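Long-range contacts in vibralactone Cyclase (Boreostereum vibrans, PDB 6KD0), which catalyses, with an alpha/beta hydrolase fold, the cyclization that forms the fused bicyclic beta-lactone of vibralactone: residues Y99-G104 with V130-R135; G175-G180 with V206-T211; K147-G152 with L184-W189; R65-Y70 with V80-P85. One frame throughout, in Å; residues are numbered along the deposited sequence.

Contact 1. Residues Y99-G104 with V130-R135; sequences YWVHCG and VSIDYR
This buried contact pairs two neighbouring parallel strands, 97-101 and 128-132, at their C-terminal ends and continues into the loops beyond, at the C-terminal edge of the sheet, where alpha/beta hydrolases place their active site. Tyr99 faces Val130 in register, and Trp100 N donates a nearly straight bond to Val130 O at 2.7 Å (164° at the hydrogen). Farther on, water 1 bridges the backbones: it donates to Trp100 O and accepts from His102 N, Ser131 OG and Ile132 N, so one molecule serves four polar groups. Tyr99 CG is anti to its backbone N (chi1 -176°), which carries the ring across to the other strand, with CE1 3.6 Å from Ile132 CG2.

In the loops His102 and Tyr134, each with CG in the crowded position between N and carbonyl carbon, form an offset stack with planes only 9° apart. Tyr134 CE2 lies over the imidazole face, 3.3 Å from His102 NE2, while Val101 CG1 meets the same CE2 at 3.5 Å. Tyr134 OH donates to His102 O at 2.7 Å from above the carbonyl plane. Imidazole rotation is fixed by ND1 donating to Cys103 O, 2.6 Å away in the ring plane, and water 2 joins NE2 to Tyr134 O. The His-Cys-Gly run resembles in sequence the HGG oxyanion-hole motif of hormone-sensitive-lipase relatives.

Strand 171-176 flanks strand 97-101, strand 76-85 flanks strand 128-132, and helix 144-158 packs on Tyr99 and Val101 through Leu153 and Val149.

Contact 2. Residues G175-G180 with V206-T211; sequences GQSAGG and VQYPPT
Two parallel strands run in register, Gly175 beside Val206 and Gln176 beside Gln207, with Gln207 N bonded to Gly175 O (3.1 Å) and Ser177 N to Gln207 O (2.8 Å), before both chains turn sharply. Ser177 sits at phi 57° and psi -122°, a strained conformation, as at the serine of a nucleophile elbow, and the Gly-Gln-Ser-Ala-Gly sequence fits that motif. Its OG is bonded to His311, consistent with a Ser-His-Asp triad. The close approach of backbones leaves little room at Gly175, whose CA faces Gly179 O, and at Gly180, which faces Pro209 and Val206.

Gln176, fully extended, gives NE2 to Gln207 OE1 at 2.9 Å, within both amide planes, which lie nearly coplanar. The Tyr208 ring runs alongside Gln176, its OH 3.5 Å from Gln176 CG, and presents an edge to Ser177 CB at 3.7 Å. Water 4 donates to Gln176 OE1 and bonds Tyr208 OH as well. Pro210 CD rests 3.4 Å from Ser177 O, at the start of the helix.

Strand 97-101 borders the Gln176 strand and strand 273-278 borders the Val206 strand, while Leu184 of helix 178-192 packs on Val206 and Pro209, and helix 313-316 covers Gln176 and Gln207 through His314.

Contact 3. Residues K147-G152 with L184-W189; sequences KDVYAG and LIAAHW
Helices 144-158 and 178-192 lean against each other obliquely, their local axes crossing at -55° and approaching to 9.4 Å, and no hydrogen bond links the two segments. The tight part is the meeting of Tyr150 and Trp189. Tyr150 CG lies anti to its backbone N (chi1 -165°), which sends the phenol across to the second helix; Trp189 CG lies anti to its carbonyl carbon and swings the indole back over the tyrosine. The result is a T-shaped stack with planes at 85°, in which the benzo edge of the indole points at the tyrosine face. Trp189 CE3 stands 3.7 Å from Tyr150 CG, over that face, and Trp189 CB comes to 3.5 Å from Tyr150 CE1. Small Ala186 makes room beside this pair, its CB 4.1 Å from Tyr150 CD1. The indole is further steadied from its own helix, where Ile185 CG2 covers one of its faces.

Away from this pair the packing slackens. Val149 CG1 only reaches Ala186 CB at 4.3 Å, on the buried side. On the solvent side, exposed Lys147 touches the CH2/CZ3 rim of the indole loosely with its backbone N and CG, the latter 4.3 Å from Trp189 CH2, and the end of its chain bends back toward the same rim.

The phenol hydroxyl bonds Asp193, just past the C-terminal end of helix 178-192, so Tyr150 also ties the helices by a polar link. Between the segments themselves the chemistry is apolar and aromatic: cohesion comes from dispersion and from the weakly polar C-H edge of the indole meeting the tyrosine pi face.

Contact 4. Residues R65-Y70 with V80-P85; sequences RLEDYY and VRTYIP
Strands 64-73 and 76-85 form a beta hairpin, antiparallel and paired from Arg65-Ile84 to Tyr69-Val80: Arg65, Glu67 and Tyr69 make hydrogen-bonded pairs with Ile84, Thr82 and Val80, while Leu66 and Asp68 face Tyr83 and Arg81 in non-hydrogen-bonded pairs. The most specific grip is that of Arg81 on Asp68. Arg81 runs out anti to its backbone N and bends at chi3 (-78°), which turns the guanidinium side-on to the carboxylate. NE meets OD1 of Asp68 at 2.9 Å, and NH2 meets OD2 of Asp68 at 3.0 Å, both on syn lone pairs, though the two planes are twisted 38° apart. Asp68 OD1 also bonds His79, and Arg81 NH1 has a second acid in Asp115, so each has a second polar partner, which would probably favour the charged forms. Leu66 CD1 covers one face of this guanidinium, 3.6 Å from NH1 of Arg81, while its other methyl, CD2, meets Tyr83 CD2 at 3.5 Å.

The other face of the hairpin carries a second arginine. Arg65 starts in the crowded position (chi1 61°) and extends back over Ile84, whose CD1 lies over the guanidinium 3.7 Å from CZ of Arg65; NH1 bonds Glu67 OE1 weakly. Thr82 turns OG1 to Glu67 O at 3.1 Å, giving that carbonyl a second donor besides Thr82 N, and presents the same hydroxyl to the Tyr69 ring edge.

Strand 64-73 is an outermost strand of the sheet, strand 76-85 continues it to strand 128-132, helix 115-125 packs on Tyr83 and Leu66, and Trp155 of helix 144-158 meets the Tyr69 ring.

How the contacts relate
Contacts 1, 2 and 4 lie on one mixed eight-stranded sheet. Contact 4 comes first in the chain and pairs the outer antiparallel hairpin; contact 1 follows, and a probable hydrogen bond from Arg81 N to Ser131 O joins the two. Contacts 2 and 3 come later and alternate, sharing helix 178-192. Contacts 1 and 2 have centres about 11 Å apart and meet through neighbouring strands 97-101 and 171-176, whereas contacts 2 and 4 lie about 23 Å apart without touching. Contact 3 packs two helices on one another against the sheet, touching contact 1 through Arg135-Asp148. The putative nucleophile elbow of contact 2 sits deep within the fold, beside the loops of contact 1.

Contact 1. Residues Y99-G104 with V130-R135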
loop_
_atom_site.group_PDB
_atom_site.type_symbol
_atom_site.label_atom_id
_atom_site.label_comp_id
_atom_site.label_asym_id
_atom_site.label_seq_id
_atom_site.Cartn_x
_atom_site.Cartn_y
_atom_site.Cartn_z
ATOM N N TYR A 99 5.672 5.288 -7.351
ATOM C CA TYR A 99 6.258 5.385 -6.011
ATOM C C TYR A 99 5.481 4.437 -5.104
ATOM O O TYR A 99 4.289 4.648 -4.872
ATOM C CB TYR A 99 6.196 6.824 -5.508
ATOM C CG TYR A 99 6.855 7.059 -4.177
ATOM C CD1 TYR A 99 8.226 7.292 -4.112
ATOM C CD2 TYR A 99 6.111 7.105 -3.002
ATOM C CE1 TYR A 99 8.860 7.527 -2.918
ATOM C CE2 TYR A 99 6.744 7.337 -1.780
ATOM C CZ TYR A 99 8.124 7.559 -1.760
ATOM O OH TYR A 99 8.783 7.815 -0.582
ATOM N N TRP A 100 6.151 3.401 -4.601
ATOM C CA TRP A 100 5.507 2.277 -3.930
ATOM C C TRP A 100 5.847 2.281 -2.446
ATOM O O TRP A 100 7.025 2.407 -2.073
ATOM C CB TRP A 100 5.934 0.950 -4.580
ATOM C CG TRP A 100 5.457 -0.217 -3.802
ATOM C CD1 TRP A 100 6.097 -0.817 -2.744
ATOM C CD2 TRP A 100 4.199 -0.889 -3.946
ATOM N NE1 TRP A 100 5.321 -1.838 -2.247
ATOM C CE2 TRP A 100 4.157 -1.908 -2.970
ATOM C CE3 TRP A 100 3.116 -0.748 -4.824
ATOM C CZ2 TRP A 100 3.071 -2.776 -2.842
ATOM C CZ3 TRP A 100 2.032 -1.611 -4.686
ATOM C CH2 TRP A 100 2.023 -2.609 -3.699
ATOM N N VAL A 101 4.822 2.136 -1.597
ATOM C CA VAL A 101 4.984 2.147 -0.142
ATOM C C VAL A 101 4.587 0.784 0.417
ATOM O O VAL A 101 3.399 0.410 0.419
ATOM C CB VAL A 101 4.164 3.257 0.518
ATOM C CG1 VAL A 101 4.641 3.463 1.969
ATOM C CG2 VAL A 101 4.275 4.527 -0.295
ATOM N N HIS A 102 5.573 0.088 0.993
ATOM C CA HIS A 102 5.397 -1.288 1.445
ATOM C C HIS A 102 4.544 -1.382 2.715
ATOM O O HIS A 102 4.328 -0.404 3.442
ATOM C CB HIS A 102 6.774 -1.940 1.680
ATOM C CG HIS A 102 7.465 -1.449 2.914
ATOM N ND1 HIS A 102 7.089 -1.838 4.182
ATOM C CD2 HIS A 102 8.518 -0.611 3.074
ATOM C CE1 HIS A 102 7.861 -1.237 5.073
ATOM N NE2 HIS A 102 8.740 -0.490 4.425
ATOM N N CYS A 103 4.109 -2.605 3.002
ATOM C CA CYS A 103 3.221 -2.913 4.112
ATOM C C CYS A 103 4.005 -3.173 5.396
ATOM O O CYS A 103 5.243 -3.089 5.446
ATOM C CB CYS A 103 2.374 -4.137 3.787
ATOM S SG CYS A 103 3.304 -5.697 4.004
ATOM N N GLY A 104 3.257 -3.522 6.442
ATOM C CA GLY A 104 3.860 -4.058 7.645
ATOM C C GLY A 104 3.317 -3.514 8.946
ATOM O O GLY A 104 4.018 -3.590 9.962
ATOM N N VAL A 130 9.841 3.094 -7.475
ATOM C CA VAL A 130 10.627 3.544 -6.332
ATOM C C VAL A 130 10.032 2.909 -5.085
ATOM O O VAL A 130 8.807 2.904 -4.919
ATOM C CB VAL A 130 10.605 5.082 -6.212
ATOM C CG1 VAL A 130 11.508 5.537 -5.081
ATOM C CG2 VAL A 130 10.987 5.721 -7.529
ATOM N N SER A 131 10.889 2.365 -4.226
ATOM C CA SER A 131 10.498 1.737 -2.967
ATOM C C SER A 131 11.382 2.295 -1.859
ATOM O O SER A 131 12.590 2.443 -2.055
ATOM C CB SER A 131 10.658 0.225 -3.057
ATOM O OG SER A 131 10.046 -0.412 -1.943
ATOM N N ILE A 132 10.812 2.605 -0.695
ATOM C CA ILE A 132 11.587 3.303 0.331
ATOM C C ILE A 132 11.469 2.617 1.691
ATOM O O ILE A 132 10.431 2.043 2.047
ATOM C CB ILE A 132 11.207 4.803 0.430
ATOM C CG1 ILE A 132 9.970 5.039 1.316
ATOM C CG2 ILE A 132 11.090 5.409 -0.966
ATOM C CD1 ILE A 132 8.651 4.509 0.726
ATOM N N ASP A 133 12.566 2.687 2.454
ATOM C CA ASP A 133 12.658 2.075 3.778
ATOM C C ASP A 133 12.310 3.111 4.849
ATOM O O ASP A 133 13.166 3.599 5.595
ATOM C CB ASP A 133 14.057 1.503 3.995
ATOM C CG ASP A 133 14.346 0.304 3.098
ATOM O OD1 ASP A 133 13.391 -0.229 2.492
ATOM O OD2 ASP A 133 15.528 -0.098 3.002
ATOM N N TYR A 134 11.021 3.459 4.907
ATOM C CA TYR A 134 10.561 4.418 5.902
ATOM C C TYR A 134 10.747 3.855 7.308
ATOM O O TYR A 134 10.734 2.639 7.528
ATOM C CB TYR A 134 9.096 4.803 5.641
ATOM C CG TYR A 134 8.071 3.678 5.696
ATOM C CD1 TYR A 134 7.539 3.237 6.910
ATOM C CD2 TYR A 134 7.606 3.084 4.518
ATOM C CE1 TYR A 134 6.582 2.204 6.952
ATOM C CE2 TYR A 134 6.642 2.069 4.541
ATOM C CZ TYR A 134 6.138 1.635 5.764
ATOM O OH TYR A 134 5.203 0.635 5.789
ATOM N N ARG A 135 10.927 4.748 8.279
ATOM C CA ARG A 135 11.224 4.291 9.633
ATOM C C ARG A 135 10.027 3.569 10.251
ATOM O O ARG A 135 8.867 3.934 10.021
ATOM C CB ARG A 135 11.673 5.470 10.498
ATOM C CG ARG A 135 13.184 5.660 10.448
ATOM C CD ARG A 135 13.615 6.926 11.176
ATOM N NE ARG A 135 13.290 8.122 10.408
ATOM C CZ ARG A 135 13.572 9.366 10.787
ATOM N NH1 ARG A 135 14.195 9.600 11.945
ATOM N NH2 ARG A 135 13.232 10.385 10.011
HETATM O O HOH W 1 8.330 0.808 -0.107
HETATM O O HOH W 2 10.860 0.497 6.007
HETATM O O HOH W 3 5.202 -1.138 8.002
#

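Contact 2. Residues G175-G180 with V206-T211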
loop_
_atom_site.group_PDB
_atom_site.type_symbol
_atom_site.label_atom_id
_atom_site.label_comp_id
_atom_site.label_asym_id
_atom_site.label_seq_id
_atom_site.Cartn_x
_atom_site.Cartn_y
_atom_site.Cartn_z
ATOM N N GLY A 175 0.367 1.989 -2.422
ATOM C CA GLY A 175 0.800 1.460 -1.141
ATOM C C GLY A 175 -0.065 0.305 -0.690
ATOM O O GLY A 175 -1.250 0.210 -1.036
ATOM N N GLN A 176 0.539 -0.561 0.116
ATOM C CA GLN A 176 -0.093 -1.779 0.611
ATOM C C GLN A 176 -0.259 -1.702 2.124
ATOM O O GLN A 176 0.722 -1.498 2.843
ATOM C CB GLN A 176 0.757 -2.990 0.228
ATOM C CG GLN A 176 0.197 -4.314 0.650
ATOM C CD GLN A 176 1.106 -5.435 0.207
ATOM O OE1 GLN A 176 1.860 -5.982 1.008
ATOM N NE2 GLN A 176 1.076 -5.750 -1.082
ATOM N N SER A 177 -1.496 -1.863 2.599
ATOM C CA SER A 177 -1.833 -1.962 4.032
ATOM C C SER A 177 -1.313 -0.717 4.742
ATOM O O SER A 177 -1.713 0.392 4.353
ATOM C CB SER A 177 -1.337 -3.298 4.586
ATOM O OG SER A 177 -1.771 -3.435 5.942
ATOM N N ALA A 178 -0.447 -0.829 5.760
ATOM C CA ALA A 178 0.041 0.367 6.444
ATOM C C ALA A 178 0.739 1.316 5.478
ATOM O O ALA A 178 0.693 2.547 5.659
ATOM C CB ALA A 178 0.973 -0.024 7.591
ATOM N N GLY A 179 1.384 0.770 4.441
ATOM C CA GLY A 179 2.004 1.623 3.437
ATOM C C GLY A 179 0.984 2.377 2.610
ATOM O O GLY A 179 1.215 3.533 2.227
ATOM N N GLY A 180 -0.174 1.759 2.367
ATOM C CA GLY A 180 -1.265 2.462 1.709
ATOM C C GLY A 180 -1.779 3.610 2.558
ATOM O O GLY A 180 -2.068 4.695 2.057
ATOM N N VAL A 206 -4.282 1.898 -3.681
ATOM C CA VAL A 206 -4.037 1.377 -2.339
ATOM C C VAL A 206 -4.703 0.018 -2.181
ATOM O O VAL A 206 -5.723 -0.288 -2.812
ATOM C CB VAL A 206 -4.493 2.349 -1.217
ATOM C CG1 VAL A 206 -3.733 3.664 -1.307
ATOM C CG2 VAL A 206 -5.979 2.583 -1.285
ATOM N N GLN A 207 -4.111 -0.807 -1.327
ATOM C CA GLN A 207 -4.661 -2.119 -1.014
ATOM C C GLN A 207 -4.941 -2.168 0.478
ATOM O O GLN A 207 -4.016 -2.022 1.283
ATOM C CB GLN A 207 -3.694 -3.238 -1.418
ATOM C CG GLN A 207 -3.159 -3.137 -2.846
ATOM C CD GLN A 207 -1.953 -4.037 -3.095
ATOM O OE1 GLN A 207 -1.060 -4.142 -2.252
ATOM N NE2 GLN A 207 -1.910 -4.677 -4.265
ATOM N N TYR A 208 -6.212 -2.381 0.837
ATOM C CA TYR A 208 -6.712 -2.629 2.191
ATOM C C TYR A 208 -5.986 -1.827 3.275
ATOM O O TYR A 208 -5.467 -2.424 4.219
ATOM C CB TYR A 208 -6.663 -4.149 2.488
ATOM C CG TYR A 208 -5.423 -4.930 2.031
ATOM C CD1 TYR A 208 -4.251 -4.921 2.773
ATOM C CD2 TYR A 208 -5.436 -5.704 0.862
ATOM C CE1 TYR A 208 -3.125 -5.631 2.377
ATOM C CE2 TYR A 208 -4.303 -6.412 0.450
ATOM C CZ TYR A 208 -3.156 -6.377 1.216
ATOM O OH TYR A 208 -2.007 -7.061 0.846
ATOM N N PRO A 209 -5.953 -0.490 3.200
ATOM C CA PRO A 209 -5.220 0.325 4.222
ATOM C C PRO A 209 -6.044 0.555 5.475
ATOM O O PRO A 209 -7.280 0.625 5.407
ATOM C CB PRO A 209 -4.989 1.662 3.494
ATOM C CG PRO A 209 -6.226 1.776 2.606
ATOM C CD PRO A 209 -6.439 0.355 2.087
ATOM N N PRO A 210 -5.400 0.731 6.635
ATOM C CA PRO A 210 -6.079 1.418 7.740
ATOM C C PRO A 210 -6.260 2.876 7.353
ATOM O O PRO A 210 -5.462 3.437 6.598
ATOM C CB PRO A 210 -5.114 1.259 8.928
ATOM C CG PRO A 210 -3.746 1.049 8.286
ATOM C CD PRO A 210 -3.973 0.457 6.916
ATOM N N THR A 211 -7.366 3.474 7.808
ATOM C CA THR A 211 -7.661 4.866 7.478
ATOM C C THR A 211 -7.962 5.731 8.686
ATOM O O THR A 211 -7.944 6.962 8.550
ATOM C CB THR A 211 -8.847 4.962 6.508
ATOM O OG1 THR A 211 -10.031 4.495 7.168
ATOM C CG2 THR A 211 -8.587 4.115 5.267
HETATM O O HOH W 4 0.200 -6.747 3.075
#

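Contact 3. Residues K147-G152 with L184-W189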
loop_
_atom_site.group_PDB
_atom_site.type_symbol
_atom_site.label_atom_id
_atom_site.label_comp_id
_atom_site.label_asym_id
_atom_site.label_seq_id
_atom_site.Cartn_x
_atom_site.Cartn_y
_atom_site.Cartn_z
ATOM N N LYS A 147 6.332 11.050 7.422
ATOM C CA LYS A 147 7.246 12.089 6.971
ATOM C C LYS A 147 8.362 11.511 6.105
ATOM O O LYS A 147 8.756 12.136 5.118
ATOM C CB LYS A 147 7.805 12.858 8.167
ATOM C CG LYS A 147 6.778 13.810 8.803
ATOM C CD LYS A 147 7.440 14.706 9.861
ATOM C CE LYS A 147 6.420 15.595 10.568
ATOM N NZ LYS A 147 5.574 16.357 9.597
ATOM N N ASP A 148 8.878 10.315 6.444
ATOM C CA ASP A 148 9.868 9.660 5.581
ATOM C C ASP A 148 9.282 9.344 4.213
ATOM O O ASP A 148 9.936 9.553 3.185
ATOM C CB ASP A 148 10.384 8.364 6.207
ATOM C CG ASP A 148 11.303 8.598 7.414
ATOM O OD1 ASP A 148 11.637 9.760 7.743
ATOM O OD2 ASP A 148 11.690 7.585 8.036
ATOM N N VAL A 149 8.062 8.810 4.183
ATOM C CA VAL A 149 7.415 8.508 2.906
ATOM C C VAL A 149 7.294 9.775 2.072
ATOM O O VAL A 149 7.547 9.779 0.853
ATOM C CB VAL A 149 6.047 7.850 3.159
ATOM C CG1 VAL A 149 5.228 7.764 1.866
ATOM C CG2 VAL A 149 6.238 6.440 3.781
ATOM N N TYR A 150 6.957 10.886 2.724
ATOM C CA TYR A 150 6.792 12.139 1.996
ATOM C C TYR A 150 8.126 12.669 1.495
ATOM O O TYR A 150 8.223 13.164 0.368
ATOM C CB TYR A 150 6.116 13.171 2.891
ATOM C CG TYR A 150 5.587 14.357 2.126
ATOM C CD1 TYR A 150 4.528 14.210 1.237
ATOM C CD2 TYR A 150 6.116 15.619 2.313
ATOM C CE1 TYR A 150 4.031 15.295 0.549
ATOM C CE2 TYR A 150 5.619 16.712 1.621
ATOM C CZ TYR A 150 4.588 16.542 0.749
ATOM O OH TYR A 150 4.088 17.636 0.079
ATOM N N ALA A 151 9.160 12.623 2.336
ATOM C CA ALA A 151 10.486 13.046 1.888
ATOM C C ALA A 151 10.944 12.230 0.677
ATOM O O ALA A 151 11.528 12.773 -0.271
ATOM C CB ALA A 151 11.480 12.920 3.035
ATOM N N GLY A 152 10.678 10.926 0.697
ATOM C CA GLY A 152 11.015 10.086 -0.434
ATOM C C GLY A 152 10.242 10.464 -1.676
ATOM O O GLY A 152 10.776 10.410 -2.788
ATOM N N LEU A 184 -1.852 7.513 1.597
ATOM C CA LEU A 184 -3.049 8.357 1.662
ATOM C C LEU A 184 -2.713 9.690 2.307
ATOM O O LEU A 184 -3.111 10.772 1.812
ATOM C CB LEU A 184 -4.157 7.647 2.454
ATOM C CG LEU A 184 -4.782 6.384 1.833
ATOM C CD1 LEU A 184 -5.857 5.790 2.740
ATOM C CD2 LEU A 184 -5.338 6.666 0.430
ATOM N N ILE A 185 -1.947 9.625 3.404
ATOM C CA ILE A 185 -1.453 10.849 4.027
ATOM C C ILE A 185 -0.634 11.660 3.024
ATOM O O ILE A 185 -0.874 12.861 2.825
ATOM C CB ILE A 185 -0.650 10.521 5.301
ATOM C CG1 ILE A 185 -1.575 9.856 6.319
ATOM C CG2 ILE A 185 -0.018 11.796 5.853
ATOM C CD1 ILE A 185 -0.887 9.105 7.415
ATOM N N ALA A 186 0.320 11.003 2.352
ATOM C CA ALA A 186 1.215 11.713 1.443
ATOM C C ALA A 186 0.448 12.384 0.315
ATOM O O ALA A 186 0.815 13.474 -0.123
ATOM C CB ALA A 186 2.273 10.762 0.878
ATOM N N ALA A 187 -0.601 11.738 -0.188
ATOM C CA ALA A 187 -1.354 12.314 -1.303
ATOM C C ALA A 187 -2.089 13.589 -0.888
ATOM O O ALA A 187 -2.137 14.569 -1.657
ATOM C CB ALA A 187 -2.329 11.274 -1.853
ATOM N N HIS A 188 -2.643 13.619 0.334
ATOM C CA HIS A 188 -3.237 14.882 0.795
ATOM C C HIS A 188 -2.179 15.977 0.925
ATOM O O HIS A 188 -2.360 17.117 0.440
ATOM C CB HIS A 188 -3.944 14.698 2.129
ATOM C CG HIS A 188 -5.214 13.924 2.030
ATOM N ND1 HIS A 188 -5.232 12.555 1.880
ATOM C CD2 HIS A 188 -6.509 14.321 2.062
ATOM C CE1 HIS A 188 -6.484 12.138 1.838
ATOM N NE2 HIS A 188 -7.279 13.190 1.941
ATOM N N TRP A 189 -1.074 15.649 1.607
ATOM C CA TRP A 189 0.018 16.607 1.766
ATOM C C TRP A 189 0.488 17.152 0.420
ATOM O O TRP A 189 0.701 18.359 0.266
ATOM C CB TRP A 189 1.176 15.956 2.509
ATOM C CG TRP A 189 0.923 15.750 3.958
ATOM C CD1 TRP A 189 -0.093 16.277 4.703
ATOM C CD2 TRP A 189 1.725 14.983 4.851
ATOM N NE1 TRP A 189 0.018 15.865 6.007
ATOM C CE2 TRP A 189 1.138 15.079 6.126
ATOM C CE3 TRP A 189 2.890 14.224 4.694
ATOM C CZ2 TRP A 189 1.684 14.457 7.248
ATOM C CZ3 TRP A 189 3.426 13.592 5.806
ATOM C CH2 TRP A 189 2.820 13.709 7.067
#

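Contact 4. Residues R65-Y70 with V80-P85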
loop_
_atom_site.group_PDB
_atom_site.type_symbol
_atom_site.label_atom_id
_atom_site.label_comp_id
_atom_site.label_asym_id
_atom_site.label_seq_id
_atom_site.Cartn_x
_atom_site.Cartn_y
_atom_site.Cartn_z
ATOM N N ARG A 65 17.265 -2.614 -14.567
ATOM C CA ARG A 65 18.380 -2.473 -13.647
ATOM C C ARG A 65 17.864 -1.842 -12.367
ATOM O O ARG A 65 16.797 -1.217 -12.336
ATOM C CB ARG A 65 19.531 -1.637 -14.232
ATOM C CG ARG A 65 19.143 -0.213 -14.576
ATOM C CD ARG A 65 20.256 0.516 -15.319
ATOM N NE ARG A 65 19.883 1.904 -15.582
ATOM C CZ ARG A 65 20.156 2.911 -14.757
ATOM N NH1 ARG A 65 20.810 2.669 -13.628
ATOM N NH2 ARG A 65 19.774 4.150 -15.061
ATOM N N LEU A 66 18.629 -2.048 -11.301
ATOM C CA LEU A 66 18.321 -1.530 -9.978
ATOM C C LEU A 66 19.321 -0.447 -9.631
ATOM O O LEU A 66 20.505 -0.575 -9.942
ATOM C CB LEU A 66 18.409 -2.627 -8.916
ATOM C CG LEU A 66 17.628 -3.889 -9.222
ATOM C CD1 LEU A 66 17.876 -4.934 -8.144
ATOM C CD2 LEU A 66 16.157 -3.564 -9.349
ATOM N N GLU A 67 18.857 0.598 -8.946
ATOM C CA GLU A 67 19.749 1.622 -8.423
ATOM C C GLU A 67 19.352 1.932 -6.987
ATOM O O GLU A 67 18.193 2.257 -6.719
ATOM C CB GLU A 67 19.703 2.881 -9.294
ATOM C CG GLU A 67 20.698 3.940 -8.883
ATOM C CD GLU A 67 21.950 3.946 -9.745
ATOM O OE1 GLU A 67 21.872 4.343 -10.932
ATOM O OE2 GLU A 67 23.021 3.560 -9.227
ATOM N N ASP A 68 20.297 1.816 -6.065
ATOM C CA ASP A 68 20.031 2.099 -4.663
ATOM C C ASP A 68 20.581 3.465 -4.298
ATOM O O ASP A 68 21.663 3.853 -4.743
ATOM C CB ASP A 68 20.639 1.032 -3.757
ATOM C CG ASP A 68 19.886 -0.280 -3.828
ATOM O OD1 ASP A 68 18.705 -0.317 -3.428
ATOM O OD2 ASP A 68 20.467 -1.270 -4.321
ATOM N N TYR A 69 19.826 4.184 -3.477
ATOM C CA TYR A 69 20.171 5.512 -3.024
ATOM C C TYR A 69 20.041 5.569 -1.512
ATOM O O TYR A 69 19.345 4.761 -0.887
ATOM C CB TYR A 69 19.263 6.572 -3.647
ATOM C CG TYR A 69 19.391 6.720 -5.135
ATOM C CD1 TYR A 69 18.631 5.942 -5.987
ATOM C CD2 TYR A 69 20.262 7.645 -5.684
ATOM C CE1 TYR A 69 18.718 6.087 -7.356
ATOM C CE2 TYR A 69 20.376 7.797 -7.059
ATOM C CZ TYR A 69 19.602 7.009 -7.890
ATOM O OH TYR A 69 19.682 7.133 -9.252
ATOM N N TYR A 70 20.669 6.593 -0.950
ATOM C CA TYR A 70 20.621 6.902 0.471
ATOM C C TYR A 70 20.310 8.390 0.562
ATOM O O TYR A 70 21.156 9.208 0.195
ATOM C CB TYR A 70 21.967 6.566 1.099
ATOM C CG TYR A 70 21.947 6.155 2.532
ATOM C CD1 TYR A 70 21.085 5.164 2.983
ATOM C CD2 TYR A 70 22.843 6.723 3.434
ATOM C CE1 TYR A 70 21.086 4.779 4.314
ATOM C CE2 TYR A 70 22.865 6.342 4.757
ATOM C CZ TYR A 70 21.981 5.377 5.198
ATOM O OH TYR A 70 21.997 5.008 6.521
ATOM N N VAL A 80 16.561 4.061 -0.479
ATOM C CA VAL A 80 15.586 4.117 -1.555
ATOM C C VAL A 80 16.082 3.189 -2.655
ATOM O O VAL A 80 17.268 3.210 -2.993
ATOM C CB VAL A 80 15.449 5.562 -2.094
ATOM C CG1 VAL A 80 14.620 5.584 -3.342
ATOM C CG2 VAL A 80 14.867 6.490 -1.030
ATOM N N ARG A 81 15.202 2.365 -3.209
ATOM C CA ARG A 81 15.569 1.555 -4.360
ATOM C C ARG A 81 14.710 1.945 -5.552
ATOM O O ARG A 81 13.490 2.113 -5.424
ATOM C CB ARG A 81 15.422 0.064 -4.060
ATOM C CG ARG A 81 15.546 -0.828 -5.302
ATOM C CD ARG A 81 15.772 -2.295 -4.910
ATOM N NE ARG A 81 17.150 -2.531 -4.504
ATOM C CZ ARG A 81 17.713 -3.728 -4.387
ATOM N NH1 ARG A 81 17.017 -4.827 -4.643
ATOM N NH2 ARG A 81 18.980 -3.819 -4.014
ATOM N N THR A 82 15.345 2.062 -6.722
ATOM C CA THR A 82 14.668 2.370 -7.969
ATOM C C THR A 82 14.837 1.199 -8.928
ATOM O O THR A 82 15.887 0.536 -8.955
ATOM C CB THR A 82 15.192 3.674 -8.604
ATOM O OG1 THR A 82 16.570 3.517 -8.981
ATOM C CG2 THR A 82 15.078 4.832 -7.624
ATOM N N TYR A 83 13.786 0.969 -9.706
ATOM C CA TYR A 83 13.612 -0.157 -10.610
ATOM C C TYR A 83 13.386 0.464 -11.979
ATOM O O TYR A 83 12.349 1.104 -12.203
ATOM C CB TYR A 83 12.414 -1.029 -10.200
ATOM C CG TYR A 83 12.469 -1.571 -8.785
ATOM C CD1 TYR A 83 12.187 -0.745 -7.693
ATOM C CD2 TYR A 83 12.791 -2.901 -8.536
ATOM C CE1 TYR A 83 12.251 -1.228 -6.402
ATOM C CE2 TYR A 83 12.852 -3.396 -7.238
ATOM C CZ TYR A 83 12.578 -2.548 -6.177
ATOM O OH TYR A 83 12.648 -3.023 -4.883
ATOM N N ILE A 84 14.346 0.291 -12.883
ATOM C CA ILE A 84 14.451 1.077 -14.104
ATOM C C ILE A 84 14.385 0.117 -15.283
ATOM O O ILE A 84 15.215 -0.789 -15.371
ATOM C CB ILE A 84 15.761 1.880 -14.133
ATOM C CG1 ILE A 84 15.881 2.712 -12.851
ATOM C CG2 ILE A 84 15.858 2.699 -15.427
ATOM C CD1 ILE A 84 17.297 3.080 -12.463
ATOM N N PRO A 85 13.412 0.257 -16.194
ATOM C CA PRO A 85 13.377 -0.608 -17.382
ATOM C C PRO A 85 14.523 -0.288 -18.321
ATOM O O PRO A 85 14.876 0.877 -18.524
ATOM C CB PRO A 85 12.031 -0.283 -18.040
ATOM C CG PRO A 85 11.564 0.989 -17.443
ATOM C CD PRO A 85 12.300 1.220 -16.150
#